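Side-chain contacts in glycosyl hydrolase 25 (Streptococcus pneumoniae, PDB 4FF5), which probably hydrolyses glycosidic bonds of cell-wall peptidoglycan, as lysozyme-like enzymes of its family do, and acts as a virulence factor in host-cell invasion: residues Glu110-Asn115 / Ser144-Ser149; Val138-Ala143 / Ser149-Asp154; Ser218-Asp223 / Asp227-Thr232. One frame throughout, in Å; residues are numbered along the deposited sequence. Where two conformers were deposited one is given.

Contact 1. Residues Glu110-Asn115 / Ser144-Ser149; sequences ELQKRN and SPYSPS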
loop_
_atom_site.group_PDB
_atom_site.type_symbol
_atom_site.label_atom_id
_atom_site.label_comp_id
_atom_site.label_asym_id
_atom_site.label_seq_id
_atom_site.Cartn_x
_atom_site.Cartn_y
_atom_site.Cartn_z
ATOM N N GLU A 110 -9.915 -1.172 12.810
ATOM C CA GLU A 110 -11.330 -1.143 12.430
ATOM C C GLU A 110 -11.653 -2.074 11.247
ATOM O O GLU A 110 -12.735 -2.668 11.160
ATOM C CB GLU A 110 -11.816 0.283 12.163
ATOM C CG GLU A 110 -11.774 1.211 13.387
ATOM C CD GLU A 110 -12.971 1.108 14.330
ATOM O OE1 GLU A 110 -13.739 0.128 14.303
ATOM O OE2 GLU A 110 -13.141 2.050 15.126
ATOM N N LEU A 111 -10.696 -2.218 10.343
ATOM C CA LEU A 111 -10.893 -3.057 9.186
ATOM C C LEU A 111 -10.649 -4.515 9.530
ATOM O O LEU A 111 -11.395 -5.407 9.081
ATOM C CB LEU A 111 -9.953 -2.578 8.058
ATOM C CG LEU A 111 -10.447 -1.761 6.850
ATOM C CD1 LEU A 111 -11.853 -1.165 6.886
ATOM C CD2 LEU A 111 -9.412 -0.732 6.394
ATOM N N GLN A 112 -9.615 -4.777 10.323
ATOM C CA GLN A 112 -9.309 -6.159 10.707
ATOM C C GLN A 112 -10.441 -6.776 11.530
ATOM O O GLN A 112 -10.753 -7.954 11.368
ATOM C CB GLN A 112 -7.994 -6.242 11.475
ATOM C CG GLN A 112 -6.795 -6.117 10.559
ATOM C CD GLN A 112 -5.484 -6.356 11.253
ATOM O OE1 GLN A 112 -5.342 -6.124 12.458
ATOM N NE2 GLN A 112 -4.507 -6.818 10.497
ATOM N N LYS A 113 -11.053 -5.972 12.396
ATOM C CA LYS A 113 -12.150 -6.458 13.242
ATOM C C LYS A 113 -13.356 -6.823 12.387
ATOM O O LYS A 113 -14.192 -7.613 12.803
ATOM C CB LYS A 113 -12.522 -5.435 14.312
ATOM C CG LYS A 113 -13.307 -4.230 13.817
ATOM N N ARG A 114 -13.408 -6.287 11.168
ATOM C CA ARG A 114 -14.498 -6.590 10.237
ATOM C C ARG A 114 -14.055 -7.596 9.165
ATOM O O ARG A 114 -14.681 -7.721 8.108
ATOM C CB ARG A 114 -15.074 -5.299 9.647
ATOM C CG ARG A 114 -15.741 -4.411 10.698
ATOM C CD ARG A 114 -15.991 -3.000 10.187
ATOM N NE ARG A 114 -16.780 -2.194 11.126
ATOM C CZ ARG A 114 -16.277 -1.543 12.173
ATOM N NH1 ARG A 114 -14.981 -1.606 12.449
ATOM N NH2 ARG A 114 -17.074 -0.828 12.960
ATOM N N ASN A 115 -12.991 -8.340 9.485
ATOM C CA ASN A 115 -12.488 -9.451 8.673
ATOM C C ASN A 115 -11.906 -9.046 7.317
ATOM O O ASN A 115 -11.714 -9.898 6.460
ATOM C CB ASN A 115 -13.549 -10.556 8.501
ATOM C CG ASN A 115 -13.638 -11.483 9.701
ATOM O OD1 ASN A 115 -13.106 -11.188 10.768
ATOM N ND2 ASN A 115 -14.337 -12.611 9.537
ATOM N N SER A 144 4.190 -4.176 12.393
ATOM C CA SER A 144 4.293 -5.621 12.653
ATOM C C SER A 144 3.336 -6.170 13.733
ATOM O O SER A 144 2.860 -7.292 13.585
ATOM C CB SER A 144 5.746 -6.061 12.905
ATOM O OG SER A 144 6.277 -5.508 14.113
ATOM N N PRO A 145 3.027 -5.372 14.795
ATOM C CA PRO A 145 2.078 -5.836 15.810
ATOM C C PRO A 145 0.720 -6.215 15.234
ATOM O O PRO A 145 -0.009 -6.986 15.854
ATOM C CB PRO A 145 1.935 -4.624 16.742
ATOM C CG PRO A 145 3.233 -3.900 16.604
ATOM C CD PRO A 145 3.592 -4.054 15.156
ATOM N N TYR A 146 0.387 -5.678 14.061
ATOM C CA TYR A 146 -0.922 -5.915 13.439
ATOM C C TYR A 146 -0.939 -7.085 12.452
ATOM O O TYR A 146 -1.976 -7.391 11.881
ATOM C CB TYR A 146 -1.441 -4.628 12.778
ATOM C CG TYR A 146 -1.621 -3.513 13.767
ATOM C CD1 TYR A 146 -2.783 -3.432 14.538
ATOM C CD2 TYR A 146 -0.620 -2.554 13.975
ATOM C CE1 TYR A 146 -2.947 -2.421 15.462
ATOM C CE2 TYR A 146 -0.790 -1.531 14.905
ATOM C CZ TYR A 146 -1.959 -1.482 15.644
ATOM O OH TYR A 146 -2.161 -0.491 16.566
ATOM N N SER A 147 0.208 -7.748 12.282
ATOM C CA SER A 147 0.336 -8.889 11.360
ATOM C C SER A 147 -0.208 -8.533 9.981
ATOM O O SER A 147 -1.100 -9.229 9.466
ATOM C CB SER A 147 -0.403 -10.125 11.897
ATOM O OG SER A 147 0.178 -10.557 13.114
ATOM N N PRO A 148 0.323 -7.447 9.375
ATOM C CA PRO A 148 -0.210 -7.058 8.067
ATOM C C PRO A 148 0.058 -8.132 7.004
ATOM O O PRO A 148 1.033 -8.891 7.108
ATOM C CB PRO A 148 0.533 -5.759 7.760
ATOM C CG PRO A 148 1.808 -5.853 8.525
ATOM C CD PRO A 148 1.470 -6.607 9.776
ATOM N N SER A 149 -0.812 -8.199 6.004
ATOM C CA SER A 149 -0.701 -9.211 4.956
ATOM C C SER A 149 0.477 -8.981 3.998
ATOM O O SER A 149 0.873 -9.898 3.282
ATOM C CB SER A 149 -2.004 -9.296 4.167
ATOM O OG SER A 149 -2.143 -8.162 3.309
HETATM O O HOH W 1 -4.221 -7.860 14.117
#
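Y146, the last residue of the short 3-10 turn S144-Y146, meets the side chain of Q112 mainly through its backbone carbonyl. NE2 of Q112 donates to O of Y146 at 2.9 Å, and the bond is nearly straight, 173° at the hydrogen. The acceptor lies practically in the amide plane of Q112, while the donor sits somewhat off the carbonyl plane. The Q112 chain runs extended beyond CG (chi2 -173°), which carries the amide across from the end of its helix to the loop. A water doubles the link: it donates to OE1 of Q112 at 2.7 Å and to O of Y146 at 3.2 Å, so both ends of the amide are tied to one carbonyl and its rotation is defined. OE1 also lies near the plane of the Y146 ring, at its edge, with CB of Y146 at 4.2 Å; amide and ring planes are 55° apart. S147 follows, its O 4.3 Å from NE2 of Q112, too far for a bond. Behind Q112, a Schellman motif with N115 as C-prime residue ends the helix, and R114 NH1 bridges to OE1 of E110. This is a small surface contact between the end of helix 104-112 and the loop joining helix 129-143 to strand 151-155; the Y146 side chain rests on Y104, K105, I108 and T109 of helix 104-112, while P148 and S149 reach strand 118-123.

Contact 2. Residues Val138-Ala143 / Ser149-Asp154; sequences VFYNAA and SYYWLD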
loop_
_atom_site.group_PDB
_atom_site.type_symbol
_atom_site.label_atom_id
_atom_site.label_comp_id
_atom_site.label_asym_id
_atom_site.label_seq_id
_atom_site.Cartn_x
_atom_site.Cartn_y
_atom_site.Cartn_z
ATOM N N VAL A 138 11.384 1.999 11.903
ATOM C CA VAL A 138 10.212 2.704 12.440
ATOM C C VAL A 138 8.901 2.127 11.884
ATOM O O VAL A 138 7.890 1.983 12.615
ATOM C CB VAL A 138 10.306 4.227 12.140
ATOM C CG1 VAL A 138 9.020 4.962 12.517
ATOM C CG2 VAL A 138 11.500 4.847 12.861
ATOM N N PHE A 139 8.934 1.807 10.591
ATOM C CA PHE A 139 7.778 1.305 9.823
ATOM C C PHE A 139 7.472 -0.106 10.271
ATOM O O PHE A 139 6.346 -0.414 10.621
ATOM C CB PHE A 139 8.151 1.344 8.341
ATOM C CG PHE A 139 7.186 0.661 7.404
ATOM C CD1 PHE A 139 5.795 0.853 7.501
ATOM C CD2 PHE A 139 7.683 -0.082 6.324
ATOM C CE1 PHE A 139 4.925 0.248 6.589
ATOM C CE2 PHE A 139 6.811 -0.669 5.407
ATOM C CZ PHE A 139 5.434 -0.493 5.531
ATOM N N TYR A 140 8.497 -0.961 10.283
ATOM C CA TYR A 140 8.306 -2.330 10.725
ATOM C C TYR A 140 7.787 -2.419 12.164
ATOM O O TYR A 140 6.866 -3.182 12.434
ATOM C CB TYR A 140 9.571 -3.161 10.557
ATOM C CG TYR A 140 9.338 -4.629 10.781
ATOM C CD1 TYR A 140 9.609 -5.214 12.025
ATOM C CD2 TYR A 140 8.796 -5.425 9.775
ATOM C CE1 TYR A 140 9.381 -6.562 12.243
ATOM C CE2 TYR A 140 8.560 -6.773 9.985
ATOM C CZ TYR A 140 8.862 -7.331 11.213
ATOM O OH TYR A 140 8.631 -8.657 11.416
ATOM N N ASN A 141 8.391 -1.660 13.072
ATOM C CA ASN A 141 8.015 -1.727 14.487
ATOM C C ASN A 141 6.617 -1.210 14.746
ATOM O O ASN A 141 5.935 -1.696 15.644
ATOM C CB ASN A 141 9.046 -1.027 15.373
ATOM C CG ASN A 141 10.396 -1.729 15.365
ATOM O OD1 ASN A 141 10.505 -2.893 14.954
ATOM N ND2 ASN A 141 11.444 -1.020 15.797
ATOM N N ALA A 142 6.162 -0.259 13.935
ATOM C CA ALA A 142 4.810 0.253 14.105
ATOM C C ALA A 142 3.738 -0.686 13.516
ATOM O O ALA A 142 2.659 -0.837 14.063
ATOM C CB ALA A 142 4.696 1.658 13.526
ATOM N N ALA A 143 4.068 -1.356 12.416
ATOM C CA ALA A 143 3.083 -2.119 11.683
ATOM C C ALA A 143 3.031 -3.589 12.086
ATOM O O ALA A 143 1.957 -4.185 12.061
ATOM C CB ALA A 143 3.360 -2.016 10.181
ATOM N N SER A 149 -0.812 -8.199 6.004
ATOM C CA SER A 149 -0.701 -9.211 4.956
ATOM C C SER A 149 0.477 -8.981 3.998
ATOM O O SER A 149 0.873 -9.898 3.282
ATOM C CB SER A 149 -2.004 -9.296 4.167
ATOM O OG SER A 149 -2.143 -8.162 3.309
ATOM N N TYR A 150 1.007 -7.753 3.966
ATOM C CA TYR A 150 2.073 -7.389 3.050
ATOM C C TYR A 150 2.670 -6.063 3.511
ATOM O O TYR A 150 1.982 -5.255 4.128
ATOM C CB TYR A 150 1.516 -7.229 1.631
ATOM C CG TYR A 150 2.255 -8.017 0.568
ATOM C CD1 TYR A 150 1.822 -9.295 0.197
ATOM C CD2 TYR A 150 3.382 -7.488 -0.070
ATOM C CE1 TYR A 150 2.496 -10.028 -0.778
ATOM C CE2 TYR A 150 4.059 -8.210 -1.048
ATOM C CZ TYR A 150 3.605 -9.478 -1.400
ATOM O OH TYR A 150 4.277 -10.212 -2.361
ATOM N N TYR A 151 3.936 -5.843 3.199
ATOM C CA TYR A 151 4.559 -4.549 3.439
ATOM C C TYR A 151 4.919 -3.944 2.090
ATOM O O TYR A 151 5.559 -4.604 1.279
ATOM C CB TYR A 151 5.838 -4.737 4.235
ATOM C CG TYR A 151 5.631 -5.236 5.632
ATOM C CD1 TYR A 151 5.492 -6.610 5.906
ATOM C CD2 TYR A 151 5.629 -4.342 6.698
ATOM C CE1 TYR A 151 5.320 -7.058 7.224
ATOM C CE2 TYR A 151 5.459 -4.780 8.009
ATOM C CZ TYR A 151 5.311 -6.131 8.269
ATOM O OH TYR A 151 5.148 -6.520 9.595
ATOM N N TRP A 152 4.512 -2.703 1.854
ATOM C CA TRP A 152 4.765 -2.040 0.563
ATOM C C TRP A 152 5.631 -0.810 0.695
ATOM O O TRP A 152 5.425 0.026 1.598
ATOM C CB TRP A 152 3.430 -1.632 -0.070
ATOM C CG TRP A 152 2.573 -2.791 -0.532
ATOM C CD1 TRP A 152 1.533 -3.406 0.150
ATOM C CD2 TRP A 152 2.668 -3.505 -1.810
ATOM N NE1 TRP A 152 0.982 -4.413 -0.598
ATOM C CE2 TRP A 152 1.623 -4.534 -1.783
ATOM C CE3 TRP A 152 3.489 -3.399 -2.938
ATOM C CZ2 TRP A 152 1.408 -5.399 -2.855
ATOM C CZ3 TRP A 152 3.278 -4.293 -3.998
ATOM C CH2 TRP A 152 2.252 -5.254 -3.962
ATOM N N LEU A 153 6.580 -0.665 -0.236
ATOM C CA LEU A 153 7.419 0.524 -0.335
ATOM C C LEU A 153 6.836 1.415 -1.404
ATOM O O LEU A 153 6.818 1.032 -2.580
ATOM C CB LEU A 153 8.855 0.128 -0.750
ATOM C CG LEU A 153 9.790 -0.283 0.408
ATOM C CD1 LEU A 153 9.323 -1.563 1.089
ATOM C CD2 LEU A 153 11.226 -0.380 -0.099
ATOM N N ASP A 154 6.322 2.572 -1.002
ATOM C CA ASP A 154 5.759 3.553 -1.934
ATOM C C ASP A 154 6.901 4.467 -2.385
ATOM O O ASP A 154 7.379 5.305 -1.620
ATOM C CB ASP A 154 4.605 4.321 -1.256
ATOM C CG ASP A 154 4.200 5.591 -2.008
ATOM O OD1 ASP A 154 4.703 5.850 -3.113
ATOM O OD2 ASP A 154 3.422 6.374 -1.458
#
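Helix 138-143 runs roughly antiparallel to strand 151-154, at 143° between their directions, with the axes 10.9 Å apart at closest approach and Y140 and Y151 as the nearest CA pair. The gap is filled largely by Y151, whose side chain points at the helix and enters between F139, Y140 and A143. Its ring turns an edge to the face of F139 in an offset edge-to-face pair, planes at 86° and centroids 5.9 Å apart; CD2 of Y151 makes the approach, 4.0 Å from CZ of F139. With Y140 the relation differs: the planes are near parallel but slid so far that the rings barely overlap. Here CE2 of Y140 packs 3.7 Å from CZ of Y151 and 3.4 Å from its OH. F139 and Y140 both set CG anti to the backbone N (chi1 170° for F139), which swings their rings from the flank of the helix to the strand. Helix and strand are the last two members of a beta-alpha-beta unit begun by strand 118-123, the repeating crossover of the TIM barrel to which this family belongs, and the three rings form an aromatic cluster in the layer between sheet and outer helices. The CB of A143 adds a methyl contact, 4.1 Å from CE2 of Y151. CZ of F139 also touches the backbone O of W152 at 4.0 Å. W152 itself directs its CB away from the helix, and its ring meets W205 edge-to-face. Helix 163-177 continues the packing, with F170 on F139 and L174 and L177 on Y140.

Contact 3. Residues Ser218-Asp223 / Asp227-Thr232; sequences SSPKTD and DIHQYT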
loop_
_atom_site.group_PDB
_atom_site.type_symbol
_atom_site.label_atom_id
_atom_site.label_comp_id
_atom_site.label_asym_id
_atom_site.label_seq_id
_atom_site.Cartn_x
_atom_site.Cartn_y
_atom_site.Cartn_z
ATOM N N SER A 218 -6.867 3.513 -17.939
ATOM C CA SER A 218 -5.605 3.177 -18.594
ATOM C C SER A 218 -4.806 2.331 -17.626
ATOM O O SER A 218 -4.781 2.613 -16.424
ATOM C CB SER A 218 -4.810 4.426 -19.020
ATOM O OG SER A 218 -3.881 4.826 -18.026
ATOM N N SER A 219 -4.167 1.285 -18.145
ATOM C CA SER A 219 -3.358 0.386 -17.329
ATOM C C SER A 219 -1.878 0.735 -17.442
ATOM O O SER A 219 -1.472 1.436 -18.383
ATOM C CB SER A 219 -3.604 -1.073 -17.732
ATOM O OG SER A 219 -4.981 -1.384 -17.642
ATOM N N PRO A 220 -1.070 0.275 -16.470
ATOM C CA PRO A 220 0.362 0.605 -16.472
ATOM C C PRO A 220 1.046 0.346 -17.820
ATOM O O PRO A 220 0.877 -0.727 -18.396
ATOM C CB PRO A 220 0.913 -0.302 -15.384
ATOM C CG PRO A 220 -0.219 -0.426 -14.393
ATOM C CD PRO A 220 -1.444 -0.520 -15.278
ATOM N N LYS A 221 1.799 1.334 -18.311
ATOM C CA LYS A 221 2.416 1.257 -19.640
ATOM C C LYS A 221 3.777 0.568 -19.558
ATOM O O LYS A 221 4.830 1.188 -19.751
ATOM C CB LYS A 221 2.522 2.645 -20.296
ATOM C CG LYS A 221 1.179 3.278 -20.621
ATOM C CD LYS A 221 1.346 4.735 -21.032
ATOM C CE LYS A 221 0.167 5.592 -20.573
ATOM N NZ LYS A 221 -0.917 5.619 -21.590
ATOM N N THR A 222 3.739 -0.709 -19.199
ATOM C CA THR A 222 4.941 -1.533 -19.074
ATOM C C THR A 222 4.613 -2.989 -19.349
ATOM O O THR A 222 3.469 -3.412 -19.164
ATOM C CB THR A 222 5.605 -1.417 -17.683
ATOM O OG1 THR A 222 6.759 -2.266 -17.651
ATOM C CG2 THR A 222 4.636 -1.833 -16.531
ATOM N N ASP A 223 5.610 -3.754 -19.787
ATOM C CA ASP A 223 5.434 -5.186 -19.918
ATOM C C ASP A 223 6.017 -5.923 -18.712
ATOM O O ASP A 223 6.151 -7.142 -18.750
ATOM C CB ASP A 223 6.033 -5.703 -21.228
ATOM C CG ASP A 223 7.549 -5.585 -21.268
ATOM O OD1 ASP A 223 8.153 -5.217 -20.241
ATOM O OD2 ASP A 223 8.129 -5.865 -22.333
ATOM N N ASP A 227 1.303 -7.061 -10.060
ATOM C CA ASP A 227 0.181 -7.768 -9.453
ATOM C C ASP A 227 -1.038 -6.883 -9.245
ATOM O O ASP A 227 -2.177 -7.356 -9.207
ATOM C CB ASP A 227 0.600 -8.310 -8.084
ATOM C CG ASP A 227 1.486 -9.522 -8.176
ATOM O OD1 ASP A 227 1.492 -10.197 -9.222
ATOM O OD2 ASP A 227 2.173 -9.821 -7.177
ATOM N N ILE A 228 -0.809 -5.588 -9.078
ATOM C CA ILE A 228 -1.898 -4.713 -8.631
ATOM C C ILE A 228 -1.686 -3.303 -9.216
ATOM O O ILE A 228 -0.556 -2.844 -9.375
ATOM C CB ILE A 228 -2.038 -4.764 -7.075
ATOM C CG1 ILE A 228 -3.182 -3.862 -6.566
ATOM C CG2 ILE A 228 -0.695 -4.535 -6.379
ATOM C CD1 ILE A 228 -3.668 -4.199 -5.162
ATOM N N HIS A 229 -2.802 -2.671 -9.565
ATOM C CA HIS A 229 -2.848 -1.429 -10.324
ATOM C C HIS A 229 -3.651 -0.394 -9.580
ATOM O O HIS A 229 -4.847 -0.576 -9.295
ATOM C CB HIS A 229 -3.426 -1.731 -11.710
ATOM C CG HIS A 229 -3.855 -0.518 -12.506
ATOM N ND1 HIS A 229 -4.856 -0.577 -13.408
ATOM C CD2 HIS A 229 -3.371 0.801 -12.535
ATOM C CE1 HIS A 229 -5.027 0.632 -13.968
ATOM N NE2 HIS A 229 -4.114 1.475 -13.443
ATOM N N GLN A 230 -3.002 0.710 -9.243
ATOM C CA GLN A 230 -3.701 1.824 -8.645
ATOM C C GLN A 230 -4.308 2.676 -9.759
ATOM O O GLN A 230 -3.576 3.382 -10.464
ATOM C CB GLN A 230 -2.744 2.665 -7.827
ATOM C CG GLN A 230 -3.480 3.616 -6.886
ATOM C CD GLN A 230 -2.513 4.504 -6.150
ATOM O OE1 GLN A 230 -1.822 5.342 -6.773
ATOM N NE2 GLN A 230 -2.478 4.375 -4.813
ATOM N N TYR A 231 -5.628 2.613 -9.939
ATOM C CA TYR A 231 -6.204 3.186 -11.166
ATOM C C TYR A 231 -6.781 4.603 -11.076
ATOM O O TYR A 231 -7.038 5.231 -12.104
ATOM C CB TYR A 231 -7.194 2.218 -11.839
ATOM C CG TYR A 231 -8.522 1.976 -11.122
ATOM C CD1 TYR A 231 -9.570 2.889 -11.210
ATOM C CD2 TYR A 231 -8.735 0.796 -10.401
ATOM C CE1 TYR A 231 -10.795 2.657 -10.581
ATOM C CE2 TYR A 231 -9.954 0.544 -9.776
ATOM C CZ TYR A 231 -10.976 1.461 -9.878
ATOM O OH TYR A 231 -12.179 1.190 -9.253
ATOM N N THR A 232 -6.998 5.098 -9.854
ATOM C CA THR A 232 -7.496 6.457 -9.649
ATOM C C THR A 232 -7.172 6.926 -8.229
ATOM O O THR A 232 -6.981 6.099 -7.325
ATOM C CB THR A 232 -9.027 6.563 -9.927
ATOM O OG1 THR A 232 -9.429 7.926 -9.899
ATOM C CG2 THR A 232 -9.847 5.766 -8.904
HETATM O O HOH W 2 -6.949 4.187 -14.778
HETATM O O HOH W 3 -5.873 -2.793 -14.943
#
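The imidazole of H229 is held between two aliphatic groups, the ring of P220 over one face and CB of Y231 on the other. CD of P220 stands 3.6 Å from the ring centroid and only 11° off the normal, a well-centred CH-pi contact, while CB of Y231, two residues along the same strand, lies 3.3 Å above the opposite face but offset toward the rim. H229 sets CG anti to its N (chi1 166°), which lifts the ring from the strand toward the proline. Its CE1 touches the O of S218 at 3.2 Å and the CA of S219 at 3.8 Å. Both ring nitrogens have polar partners: NE2 is hydrogen-bonded to the carbonyl O of S208, and ND1 to a water at 2.9 Å that also bonds to OG of S219 at 3.2 Å. With both nitrogens bonded, the rotation of the ring about CB-CG between the two aliphatic groups is probably well defined. A second water accepts from N of S218 and appears to donate to O of Y231, linking the two backbones. The loop 218-223 is thus laid against strand 228-232 by a proline and waters, with no strand pairing between them. P220 also reaches I206 on strand 203-207, L216 packs on H229 and Y231, and strand 228-232 runs between parallel strand 203-207 and antiparallel strand 244-249, with D227 against helix 255-263.

Along the chain, 110-115 comes first, at the end of helix 104-112; strand 118-123 and helix 129-143 follow before the chain returns at 144-149 to close contact 1. Contact 2 opens inside that interval, at 138-143, and closes beyond it at 149-154, so the two cross and share S149. They also touch, CA of S144 lying 3.3 Å from OH of Y151, which joins the surface loop to the aromatic layer beneath. Contact 3 comes later and closes only a short loop, across the chain's centre from both. Its strand nevertheless belongs to the same sheet as 151-154, and W152 packs on I228.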